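Local coordinates for reticulocyte binding protein (PDB 3FAW) that probably hydrolyses alpha-1,6-glucosidic linkages of pullulan and related branched glucans as a cell-wall-anchored streptococcal pullulanase, at residues 130-135 with 432-436. Sequence-based numbering, arbitrary orientation.
Sequences AYSGNL and AMSRR
This contact lies at the interface between the CBM48 beta-sandwich region and the catalytic TIM barrel of a pullulanase. The loop 130-135 leads from helix 122-129 into strand 136-139. It meets the first turn of helix 432-449, which precedes barrel strand 453-456, and Arg436 carries most of the contact. Its guanidinium group enters the curve of the loop and bonds to two backbone carbonyls. NH1 and NH2 of Arg436 both grip Gly133 O end-on, each at 3.0 Å. The NH1 bond lies in the plane of the Gly133 carbonyl, while NH2 is tilted from it. Arg436 NH1 also donates to Tyr131 O, at 3.0 Å, but from above that carbonyl plane. One nitrogen therefore ties together two loop carbonyls that are two residues apart. The chain of Arg436 is bent at chi3 (66°), with the guanidinium set between Leu135 CD1 and Ser132 O. Its NE forms a salt bridge with Asp440, one turn further along the same helix. That second partner helps fix the rotation of the group and probably offsets its charge. Leu135 CD1 covers one guanidinium face, 3.7 Å from Arg436 CZ. Ser132 O lies over the opposite face. The Tyr131 ring meets NH1 obliquely, its plane 38° from that of the guanidinium. Nearer the start of the helix, Met433 lies beside Ala130 and the backbone of Tyr131, and its side chain also touches Trp151 of strand 146-151. Ala432 N, at the helix start, is hydrogen-bonded to Asp126 of helix 122-129. Met433 has two conformers; in the one described, Met433 CE packs 3.9 Å from Ala130 CB. There Met433 SD accepts a tentative, weak but nearly straight hydrogen bond of 3.4 Å from Tyr131 N.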
loop_
_atom_site.group_PDB
_atom_site.type_symbol
_atom_site.label_atom_id
_atom_site.label_comp_id
_atom_site.label_asym_id
_atom_site.label_seq_id
_atom_site.Cartn_x
_atom_site.Cartn_y
_atom_site.Cartn_z
ATOM N N ALA A 130 -0.654 19.171 21.599
ATOM C CA ALA A 130 -1.022 17.771 21.378
ATOM C C ALA A 130 -2.380 17.496 22.022
ATOM O O ALA A 130 -2.586 17.794 23.197
ATOM C CB ALA A 130 0.039 16.830 21.935
ATOM N N TYR A 131 -3.303 16.952 21.232
ATOM C CA TYR A 131 -4.700 16.815 21.627
ATOM C C TYR A 131 -5.130 15.365 21.489
ATOM O O TYR A 131 -4.761 14.700 20.524
ATOM C CB TYR A 131 -5.562 17.717 20.741
ATOM C CG TYR A 131 -7.032 17.777 21.100
ATOM C CD1 TYR A 131 -7.452 18.318 22.310
ATOM C CD2 TYR A 131 -8.004 17.328 20.208
ATOM C CE1 TYR A 131 -8.807 18.389 22.632
ATOM C CE2 TYR A 131 -9.357 17.395 20.516
ATOM C CZ TYR A 131 -9.752 17.926 21.728
ATOM O OH TYR A 131 -11.090 17.990 22.033
ATOM N N SER A 132 -5.904 14.883 22.460
ATOM C CA SER A 132 -6.379 13.496 22.473
ATOM C C SER A 132 -7.902 13.361 22.318
ATOM O O SER A 132 -8.421 12.248 22.307
ATOM C CB SER A 132 -5.932 12.810 23.770
ATOM O OG SER A 132 -4.520 12.822 23.893
ATOM N N GLY A 133 -8.614 14.478 22.184
ATOM C CA GLY A 133 -10.075 14.447 22.067
ATOM C C GLY A 133 -10.562 14.140 20.660
ATOM O O GLY A 133 -9.768 13.881 19.762
ATOM N N ASN A 134 -11.878 14.176 20.469
ATOM C CA ASN A 134 -12.471 13.877 19.170
ATOM C C ASN A 134 -12.169 14.963 18.138
ATOM O O ASN A 134 -12.208 16.153 18.444
ATOM C CB ASN A 134 -13.990 13.690 19.297
ATOM C CG ASN A 134 -14.624 13.143 18.027
ATOM O OD1 ASN A 134 -15.561 13.731 17.485
ATOM N ND2 ASN A 134 -14.112 12.015 17.546
ATOM N N LEU A 135 -11.854 14.534 16.920
ATOM C CA LEU A 135 -11.661 15.443 15.795
ATOM C C LEU A 135 -12.607 15.068 14.659
ATOM O O LEU A 135 -12.938 13.895 14.470
ATOM C CB LEU A 135 -10.207 15.415 15.329
ATOM C CG LEU A 135 -9.221 16.002 16.344
ATOM C CD1 LEU A 135 -7.779 15.638 15.996
ATOM C CD2 LEU A 135 -9.405 17.515 16.448
ATOM N N ALA A 432 2.981 14.121 16.721
ATOM C CA ALA A 432 1.833 13.562 17.450
ATOM C C ALA A 432 0.497 13.569 16.695
ATOM O O ALA A 432 -0.200 12.545 16.650
ATOM C CB ALA A 432 1.670 14.271 18.802
ATOM N N MET A 433 0.122 14.709 16.119
ATOM C CA MET A 433 -1.170 14.816 15.436
ATOM C C MET A 433 -1.122 14.185 14.040
ATOM O O MET A 433 -2.153 13.777 13.507
ATOM C CB MET A 433 -1.633 16.272 15.365
ATOM C CG MET A 433 -1.709 16.983 16.715
ATOM S SD MET A 433 -2.742 16.161 17.946
ATOM C CE MET A 433 -1.549 15.112 18.768
ATOM N N SER A 434 0.075 14.095 13.462
ATOM C CA SER A 434 0.284 13.355 12.213
ATOM C C SER A 434 0.202 11.850 12.478
ATOM O O SER A 434 -0.364 11.099 11.681
ATOM C CB SER A 434 1.643 13.690 11.602
ATOM O OG SER A 434 1.715 15.054 11.220
ATOM N N ARG A 435 0.784 11.411 13.593
ATOM C CA ARG A 435 0.638 10.026 14.034
ATOM C C ARG A 435 -0.831 9.695 14.315
ATOM O O ARG A 435 -1.296 8.613 13.968
ATOM C CB ARG A 435 1.493 9.747 15.271
ATOM C CG ARG A 435 1.511 8.278 15.676
ATOM C CD ARG A 435 2.488 8.035 16.809
ATOM N NE ARG A 435 3.878 8.097 16.362
ATOM C CZ ARG A 435 4.931 7.930 17.159
ATOM N NH1 ARG A 435 4.772 7.695 18.459
ATOM N NH2 ARG A 435 6.155 8.003 16.653
ATOM N N ARG A 436 -1.558 10.630 14.926
ATOM C CA ARG A 436 -3.000 10.459 15.154
ATOM C C ARG A 436 -3.782 10.212 13.862
ATOM O O ARG A 436 -4.660 9.344 13.822
ATOM C CB ARG A 436 -3.599 11.672 15.876
ATOM C CG ARG A 436 -3.494 11.622 17.396
ATOM C CD ARG A 436 -4.542 12.518 18.044
ATOM N NE ARG A 436 -5.901 12.032 17.788
ATOM C CZ ARG A 436 -7.016 12.678 18.125
ATOM N NH1 ARG A 436 -6.965 13.852 18.740
ATOM N NH2 ARG A 436 -8.197 12.138 17.851
#